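PDB 4MTN: transcription termination factor NusA from Planctomyces limnophilus, which probably participates in both termination and antitermination of transcription, binding the core RNA polymerase and the nascent RNA. Local coordinates for residues L257-M262 / L305-I310; G29-A33 / M89-I93; I153-V157 / D177-L182. All coordinates share one frame. Residues are numbered along the deposited sequence.

Interaction 1 (L257-M262 / L305-I310); sequences LVPNAM and LVGWDI
Apolar side chains alone can tie the end of one helix to a helix-turn-strand corner, and this contact is a compact example. Residues 257-261 are the last turn or so of helix 254-261, kinked at P259, whose N lacks a bond to the preceding turn; A261 N to L257 O is 2.9 Å. Opposite, the helix ends at V306, G307 turns the chain and a strand starts at D309. V258 and V306 have CA atoms 6.5 Å apart, A261 and L305 7.2 Å.

L305 (t, p) comes first, its CD2 lying 3.8 Å from A261 CB. V306 (chi1 t) is the hub: its CG2 sits 3.8 Å from V258 CG2, 4.1 Å from L257 CG and 4.1 Å from A261 CB. G307, at phi/psi 101/11, lets the chain leave the helix by a positive-phi turn. W308 and D309 then carry it round to I310 (m, t), whose CD1 lies 3.9 Å from SE of selenomethionine M262 (m, m, m) and 4.3 Å from V258 CG1.

The topology is that of a type II KH fold, with helix 254-261 as its first helix. Helix 297-306 adds V299 and A302 beside M262 and I310, strand 278-282 brings V281 against V258 and I310, and L305 also touches K209 and A211 on strand 207-214.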
loop_
_atom_site.group_PDB
_atom_site.type_symbol
_atom_site.label_atom_id
_atom_site.label_comp_id
_atom_site.label_asym_id
_atom_site.label_seq_id
_atom_site.Cartn_x
_atom_site.Cartn_y
_atom_site.Cartn_z
ATOM N N LEU A 257 2.418 21.601 -11.210
ATOM C CA LEU A 257 2.805 20.330 -10.603
ATOM C C LEU A 257 3.441 19.333 -11.573
ATOM O O LEU A 257 4.451 18.709 -11.248
ATOM C CB LEU A 257 1.588 19.680 -9.943
ATOM C CG LEU A 257 1.827 18.312 -9.303
ATOM C CD1 LEU A 257 2.866 18.411 -8.195
ATOM C CD2 LEU A 257 0.525 17.735 -8.774
ATOM N N VAL A 258 2.853 19.176 -12.757
ATOM C CA VAL A 258 3.348 18.185 -13.714
ATOM C C VAL A 258 4.753 18.514 -14.244
ATOM O O VAL A 258 5.613 17.636 -14.252
ATOM C CB VAL A 258 2.369 18.001 -14.903
ATOM C CG1 VAL A 258 3.008 17.166 -16.001
ATOM C CG2 VAL A 258 1.073 17.365 -14.429
ATOM N N PRO A 259 5.002 19.768 -14.682
ATOM C CA PRO A 259 6.392 20.064 -15.054
ATOM C C PRO A 259 7.372 19.887 -13.894
ATOM O O PRO A 259 8.518 19.497 -14.116
ATOM C CB PRO A 259 6.333 21.531 -15.489
ATOM C CG PRO A 259 4.940 21.723 -15.952
ATOM C CD PRO A 259 4.102 20.884 -15.036
ATOM N N ASN A 260 6.919 20.170 -12.676
ATOM C CA ASN A 260 7.738 19.977 -11.485
ATOM C C ASN A 260 8.082 18.510 -11.261
ATOM O O ASN A 260 9.196 18.176 -10.857
ATOM C CB ASN A 260 7.025 20.534 -10.250
ATOM C CG ASN A 260 6.972 22.048 -10.238
ATOM O OD1 ASN A 260 7.378 22.703 -11.198
ATOM N ND2 ASN A 260 6.468 22.612 -9.147
ATOM N N ALA A 261 7.115 17.636 -11.523
ATOM C CA ALA A 261 7.301 16.203 -11.333
ATOM C C ALA A 261 8.099 15.591 -12.482
ATOM O O ALA A 261 8.665 14.507 -12.348
ATOM C CB ALA A 261 5.952 15.510 -11.194
HETATM N N MSE A 262 8.146 16.297 -13.608
HETATM C CA MSE A 262 8.850 15.812 -14.790
HETATM C C MSE A 262 10.331 16.179 -14.770
HETATM O O MSE A 262 11.069 15.849 -15.700
HETATM C CB MSE A 262 8.195 16.357 -16.061
HETATM C CG MSE A 262 6.875 15.693 -16.413
HETATM SE SE MSE A 262 7.058 13.775 -16.713
HETATM C CE MSE A 262 8.317 13.821 -18.199
ATOM N N LEU A 305 2.890 10.405 -8.712
ATOM C CA LEU A 305 2.939 11.630 -7.921
ATOM C C LEU A 305 1.786 12.567 -8.264
ATOM O O LEU A 305 1.132 13.115 -7.376
ATOM C CB LEU A 305 4.274 12.345 -8.135
ATOM C CG LEU A 305 4.618 13.458 -7.147
ATOM C CD1 LEU A 305 4.905 12.874 -5.775
ATOM C CD2 LEU A 305 5.801 14.271 -7.646
ATOM N N VAL A 306 1.541 12.744 -9.557
ATOM C CA VAL A 306 0.479 13.624 -10.028
ATOM C C VAL A 306 -0.893 12.974 -9.852
ATOM O O VAL A 306 -1.845 13.617 -9.407
ATOM C CB VAL A 306 0.687 14.006 -11.508
ATOM C CG1 VAL A 306 -0.546 14.695 -12.069
ATOM C CG2 VAL A 306 1.913 14.896 -11.655
ATOM N N GLY A 307 -0.984 11.693 -10.191
ATOM C CA GLY A 307 -2.239 10.970 -10.097
ATOM C C GLY A 307 -2.915 10.838 -11.447
ATOM O O GLY A 307 -4.078 10.442 -11.538
ATOM N N TRP A 308 -2.179 11.180 -12.500
ATOM C CA TRP A 308 -2.674 11.048 -13.865
ATOM C C TRP A 308 -1.741 10.164 -14.681
ATOM O O TRP A 308 -0.712 9.707 -14.183
ATOM C CB TRP A 308 -2.807 12.421 -14.527
ATOM C CG TRP A 308 -3.948 13.247 -14.011
ATOM C CD1 TRP A 308 -4.150 13.654 -12.724
ATOM C CD2 TRP A 308 -5.034 13.783 -14.777
ATOM N NE1 TRP A 308 -5.299 14.402 -12.639
ATOM C CE2 TRP A 308 -5.861 14.497 -13.885
ATOM C CE3 TRP A 308 -5.390 13.725 -16.127
ATOM C CZ2 TRP A 308 -7.021 15.147 -14.301
ATOM C CZ3 TRP A 308 -6.542 14.372 -16.539
ATOM C CH2 TRP A 308 -7.343 15.074 -15.629
ATOM N N ASP A 309 -2.101 9.928 -15.938
ATOM C CA ASP A 309 -1.252 9.164 -16.842
ATOM C C ASP A 309 -0.500 10.112 -17.766
ATOM O O ASP A 309 -1.105 10.818 -18.570
ATOM C CB ASP A 309 -2.080 8.165 -17.653
ATOM C CG ASP A 309 -1.250 7.425 -18.684
ATOM O OD1 ASP A 309 -0.438 6.562 -18.288
ATOM O OD2 ASP A 309 -1.414 7.703 -19.892
ATOM N N ILE A 310 0.822 10.132 -17.643
ATOM C CA ILE A 310 1.641 11.041 -18.430
ATOM C C ILE A 310 2.159 10.375 -19.700
ATOM O O ILE A 310 2.830 9.344 -19.643
ATOM C CB ILE A 310 2.834 11.571 -17.613
ATOM C CG1 ILE A 310 2.337 12.356 -16.398
ATOM C CG2 ILE A 310 3.733 12.437 -18.479
ATOM C CD1 ILE A 310 3.448 12.960 -15.568
#

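Interaction 2 (G29-A33 / M89-I93); sequences GVEQA and MIQKI
Where two helices must come close, a residue without a side chain often marks the crossing point, and the pair 29-33 and 89-93 illustrates the rule. Both segments are regular helix. Their axes approach to 7.8 Å with an angle of 128° between N-to-C directions, so they run obliquely antiparallel. G29 faces I93, CA to CA 3.8 Å, and A33 faces M89, CA to CA 5.5 Å.

K92 gives up the largest area, and does so with its aliphatic part. Its CB rests 3.5 Å from G29 O, and the m, m, t, t rotamer then lays the chain across the first helix, with K92 CG 4.2 Å from A33 N and K92 CD 3.7 Å from Q32 CB. G29 is the point of tightest backbone approach: its CA is 3.8 Å from I93 CG1 (I93 m, t), and a CB at that position would stand 2.5 Å from the same atom, a clash. Selenomethionine M89 (t, t, p) fills the other end, its CG 4.1 Å from A33 CB and its SE 4.1 Å from V30 CG2, with V30 in the t rotamer.

Helix 7-18 adds to the apolar cluster, V8 and V12 touching V30 and I11 touching M89. G29 and A33, four residues apart on one helical face, form a small-xxx-small spacing of the GxxxA kind. Here it joins helix 23-42 to the long helix 87-105 within the NusA N-terminal domain, the part that in bacterial relatives contacts RNA polymerase.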
loop_
_atom_site.group_PDB
_atom_site.type_symbol
_atom_site.label_atom_id
_atom_site.label_comp_id
_atom_site.label_asym_id
_atom_site.label_seq_id
_atom_site.Cartn_x
_atom_site.Cartn_y
_atom_site.Cartn_z
ATOM N N GLY A 29 -7.861 -14.286 30.106
ATOM C CA GLY A 29 -7.818 -15.636 29.577
ATOM C C GLY A 29 -8.513 -16.631 30.486
ATOM O O GLY A 29 -9.292 -17.466 30.026
ATOM N N VAL A 30 -8.230 -16.538 31.782
ATOM C CA VAL A 30 -8.843 -17.420 32.770
ATOM C C VAL A 30 -10.352 -17.194 32.835
ATOM O O VAL A 30 -11.124 -18.143 32.975
ATOM C CB VAL A 30 -8.226 -17.212 34.171
ATOM C CG1 VAL A 30 -8.925 -18.082 35.204
ATOM C CG2 VAL A 30 -6.736 -17.516 34.142
ATOM N N GLU A 31 -10.764 -15.936 32.720
ATOM C CA GLU A 31 -12.182 -15.591 32.699
ATOM C C GLU A 31 -12.891 -16.276 31.537
ATOM O O GLU A 31 -13.964 -16.853 31.708
ATOM C CB GLU A 31 -12.371 -14.074 32.608
ATOM C CG GLU A 31 -12.104 -13.330 33.905
ATOM C CD GLU A 31 -12.286 -11.830 33.766
ATOM O OE1 GLU A 31 -12.494 -11.359 32.629
ATOM O OE2 GLU A 31 -12.223 -11.123 34.794
ATOM N N GLN A 32 -12.281 -16.216 30.358
ATOM C CA GLN A 32 -12.855 -16.829 29.167
ATOM C C GLN A 32 -12.891 -18.350 29.283
ATOM O O GLN A 32 -13.733 -19.007 28.671
ATOM C CB GLN A 32 -12.072 -16.412 27.919
ATOM C CG GLN A 32 -12.199 -14.938 27.576
ATOM C CD GLN A 32 -13.634 -14.517 27.329
ATOM O OE1 GLN A 32 -14.425 -15.267 26.758
ATOM N NE2 GLN A 32 -13.980 -13.312 27.766
ATOM N N ALA A 33 -11.974 -18.904 30.071
ATOM C CA ALA A 33 -11.948 -20.341 30.319
ATOM C C ALA A 33 -13.087 -20.740 31.251
ATOM O O ALA A 33 -13.742 -21.763 31.046
ATOM C CB ALA A 33 -10.607 -20.760 30.900
HETATM N N MSE A 89 -6.957 -23.787 28.633
HETATM C CA MSE A 89 -6.977 -22.478 29.274
HETATM C C MSE A 89 -5.923 -21.560 28.666
HETATM O O MSE A 89 -6.164 -20.370 28.465
HETATM C CB MSE A 89 -6.751 -22.619 30.780
HETATM C CG MSE A 89 -6.634 -21.299 31.522
HETATM SE SE MSE A 89 -6.310 -21.556 33.424
HETATM C CE MSE A 89 -4.707 -22.660 33.309
ATOM N N ILE A 90 -4.756 -22.125 28.373
ATOM C CA ILE A 90 -3.667 -21.376 27.756
ATOM C C ILE A 90 -4.065 -20.917 26.356
ATOM O O ILE A 90 -3.646 -19.854 25.898
ATOM C CB ILE A 90 -2.375 -22.215 27.676
ATOM C CG1 ILE A 90 -2.098 -22.897 29.018
ATOM C CG2 ILE A 90 -1.194 -21.349 27.262
ATOM C CD1 ILE A 90 -1.861 -21.930 30.159
ATOM N N GLN A 91 -4.883 -21.722 25.687
ATOM C CA GLN A 91 -5.399 -21.368 24.369
ATOM C C GLN A 91 -6.290 -20.132 24.466
ATOM O O GLN A 91 -6.340 -19.318 23.544
ATOM C CB GLN A 91 -6.171 -22.538 23.756
ATOM C CG GLN A 91 -6.681 -22.277 22.348
ATOM C CD GLN A 91 -7.315 -23.502 21.720
ATOM O OE1 GLN A 91 -7.235 -24.604 22.263
ATOM N NE2 GLN A 91 -7.951 -23.315 20.569
ATOM N N LYS A 92 -6.989 -19.999 25.589
ATOM C CA LYS A 92 -7.806 -18.821 25.852
ATOM C C LYS A 92 -6.932 -17.625 26.221
ATOM O O LYS A 92 -7.232 -16.489 25.855
ATOM C CB LYS A 92 -8.813 -19.101 26.969
ATOM C CG LYS A 92 -10.027 -19.906 26.532
ATOM C CD LYS A 92 -10.932 -19.088 25.625
ATOM C CE LYS A 92 -12.205 -19.846 25.286
ATOM N NZ LYS A 92 -13.142 -19.025 24.470
ATOM N N ILE A 93 -5.851 -17.890 26.950
ATOM C CA ILE A 93 -4.922 -16.840 27.353
ATOM C C ILE A 93 -4.161 -16.297 26.145
ATOM O O ILE A 93 -4.007 -15.084 25.992
ATOM C CB ILE A 93 -3.918 -17.346 28.407
ATOM C CG1 ILE A 93 -4.653 -17.791 29.673
ATOM C CG2 ILE A 93 -2.908 -16.263 28.745
ATOM C CD1 ILE A 93 -3.736 -18.281 30.773
#

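Interaction 3 (I153-V157 / D177-L182); sequences IRAVV and DFVRRL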
loop_
_atom_site.group_PDB
_atom_site.type_symbol
_atom_site.label_atom_id
_atom_site.label_comp_id
_atom_site.label_asym_id
_atom_site.label_seq_id
_atom_site.Cartn_x
_atom_site.Cartn_y
_atom_site.Cartn_z
ATOM N N ILE A 153 16.675 -3.456 13.176
ATOM C CA ILE A 153 15.992 -3.159 11.925
ATOM C C ILE A 153 14.691 -2.426 12.231
ATOM O O ILE A 153 14.090 -2.634 13.286
ATOM C CB ILE A 153 15.708 -4.450 11.116
ATOM C CG1 ILE A 153 15.145 -4.124 9.731
ATOM C CG2 ILE A 153 14.772 -5.373 11.882
ATOM C CD1 ILE A 153 14.797 -5.350 8.910
ATOM N N ARG A 154 14.268 -1.549 11.327
ATOM C CA ARG A 154 12.989 -0.871 11.491
ATOM C C ARG A 154 12.237 -0.755 10.169
ATOM O O ARG A 154 12.837 -0.697 9.095
ATOM C CB ARG A 154 13.187 0.512 12.114
ATOM C CG ARG A 154 14.080 1.453 11.330
ATOM C CD ARG A 154 14.188 2.792 12.042
ATOM N NE ARG A 154 15.037 3.738 11.326
ATOM C CZ ARG A 154 15.151 5.023 11.642
ATOM N NH1 ARG A 154 14.465 5.519 12.663
ATOM N NH2 ARG A 154 15.946 5.815 10.937
ATOM N N ALA A 155 10.910 -0.731 10.265
ATOM C CA ALA A 155 10.042 -0.639 9.100
ATOM C C ALA A 155 8.658 -0.158 9.521
ATOM O O ALA A 155 8.412 0.086 10.701
ATOM C CB ALA A 155 9.949 -1.984 8.396
ATOM N N VAL A 156 7.756 -0.027 8.554
ATOM C CA VAL A 156 6.393 0.401 8.847
ATOM C C VAL A 156 5.453 -0.795 8.847
ATOM O O VAL A 156 5.662 -1.761 8.112
ATOM C CB VAL A 156 5.886 1.456 7.841
ATOM C CG1 VAL A 156 6.688 2.740 7.972
ATOM C CG2 VAL A 156 5.941 0.921 6.419
ATOM N N VAL A 157 4.424 -0.738 9.685
ATOM C CA VAL A 157 3.464 -1.828 9.752
ATOM C C VAL A 157 2.521 -1.732 8.566
ATOM O O VAL A 157 1.800 -0.746 8.415
ATOM C CB VAL A 157 2.653 -1.797 11.060
ATOM C CG1 VAL A 157 1.587 -2.880 11.048
ATOM C CG2 VAL A 157 3.574 -1.957 12.259
ATOM N N ASP A 177 5.025 4.843 2.675
ATOM C CA ASP A 177 4.887 5.378 4.025
ATOM C C ASP A 177 6.196 5.326 4.809
ATOM O O ASP A 177 6.405 6.130 5.714
ATOM C CB ASP A 177 3.800 4.626 4.795
ATOM C CG ASP A 177 2.403 4.992 4.336
ATOM O OD1 ASP A 177 2.255 6.006 3.623
ATOM O OD2 ASP A 177 1.452 4.267 4.695
ATOM N N PHE A 178 7.072 4.387 4.463
ATOM C CA PHE A 178 8.363 4.277 5.138
ATOM C C PHE A 178 9.207 5.524 4.892
ATOM O O PHE A 178 9.837 6.051 5.809
ATOM C CB PHE A 178 9.121 3.032 4.674
ATOM C CG PHE A 178 10.323 2.705 5.519
ATOM C CD1 PHE A 178 10.355 3.044 6.862
ATOM C CD2 PHE A 178 11.424 2.073 4.968
ATOM C CE1 PHE A 178 11.458 2.749 7.641
ATOM C CE2 PHE A 178 12.532 1.775 5.743
ATOM C CZ PHE A 178 12.548 2.115 7.081
ATOM N N VAL A 179 9.216 5.989 3.646
ATOM C CA VAL A 179 9.941 7.200 3.283
ATOM C C VAL A 179 9.329 8.416 3.967
ATOM O O VAL A 179 10.042 9.280 4.483
ATOM C CB VAL A 179 9.943 7.418 1.758
ATOM C CG1 VAL A 179 10.603 8.742 1.408
ATOM C CG2 VAL A 179 10.644 6.268 1.064
ATOM N N ARG A 180 8.000 8.468 3.970
ATOM C CA ARG A 180 7.263 9.573 4.571
ATOM C C ARG A 180 7.595 9.722 6.053
ATOM O O ARG A 180 7.787 10.832 6.544
ATOM C CB ARG A 180 5.757 9.370 4.384
ATOM C CG ARG A 180 4.901 10.501 4.921
ATOM C CD ARG A 180 3.419 10.198 4.762
ATOM N NE ARG A 180 2.977 10.277 3.373
ATOM C CZ ARG A 180 2.426 11.356 2.825
ATOM N NH1 ARG A 180 2.251 12.452 3.552
ATOM N NH2 ARG A 180 2.051 11.341 1.553
ATOM N N ARG A 181 7.674 8.597 6.756
ATOM C CA ARG A 181 8.007 8.605 8.177
ATOM C C ARG A 181 9.441 9.070 8.409
ATOM O O ARG A 181 9.697 9.911 9.268
ATOM C CB ARG A 181 7.815 7.214 8.786
ATOM C CG ARG A 181 6.387 6.687 8.773
ATOM C CD ARG A 181 5.491 7.422 9.755
ATOM N NE ARG A 181 4.836 8.577 9.151
ATOM C CZ ARG A 181 3.703 8.516 8.459
ATOM N NH1 ARG A 181 3.096 7.351 8.277
ATOM N NH2 ARG A 181 3.175 9.621 7.948
ATOM N N LEU A 182 10.370 8.510 7.639
ATOM C CA LEU A 182 11.787 8.827 7.781
ATOM C C LEU A 182 12.069 10.302 7.517
ATOM O O LEU A 182 12.926 10.905 8.165
ATOM C CB LEU A 182 12.623 7.959 6.841
ATOM C CG LEU A 182 12.728 6.481 7.216
ATOM C CD1 LEU A 182 13.425 5.700 6.116
ATOM C CD2 LEU A 182 13.458 6.319 8.540
#
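A strand with alternating side chains can serve two environments at once, and residues 153-157 show how. The strand crosses helix 177-182 at 115° with a closest axis approach of 8.1 Å. I153 makes no contact with the helix segment; its side chain meets V117 on the neighbouring strand 112-120.

R154 is the first to engage. Its side chain, p at chi1 and extended beyond, reaches toward L182, so that L182 CD2 lies over one face of the guanidinium, 3.5 Å from R154 NH2; E239 offers that group a long, weak ion pair. The carbonyl R154 O approaches F178 CZ at 3.5 Å and also accepts a hydrogen bond from R173 NH1. At A155 the backbone itself is the partner, its CA over one face of the F178 ring, 4.0 Å from F178 CE1, while the methyl touches L171.

The CA-to-CB bond of V156 points toward the helix. Its CG1 is 3.6 Å from F178 CA, 3.8 Å from F178 CD1 and 4.0 Å from R181 CG, so CG1 settles between F178 and R181, neighbours on successive turns of the helix, with the CA atoms of V156 and F178 5.7 Å apart. R181 takes its polar end elsewhere, to G110 O and E184. V157 makes no contact with 177-182 and packs instead against V113, V169 and L171.

The strand belongs to the closed five-stranded barrel of the S1 domain, an OB fold. The helix, which also packs on strand 195-203, matches the first helix of a type II KH domain, so this is a junction between S1 and KH modules.

Overall arrangement
Three contacts follow one another along an elongated chain, none enclosing another: interaction 2 closes first, then interaction 3, then interaction 1. They share no helix or strand. Interaction 2 lies in the N-terminal domain, interaction 3 joins the S1 barrel to the helix after it, and interaction 1 lies in the second KH unit. Centres of interactions 2 and 3 are 35 Å apart and those of 3 and 1 are 24 Å apart, with nearest atoms about 8 Å apart in the latter pair; interactions 1 and 2, 55 Å between centres, fall on opposite sides of the chain's centre. Such modular spacing is consistent with a protein that spans polymerase and nascent RNA.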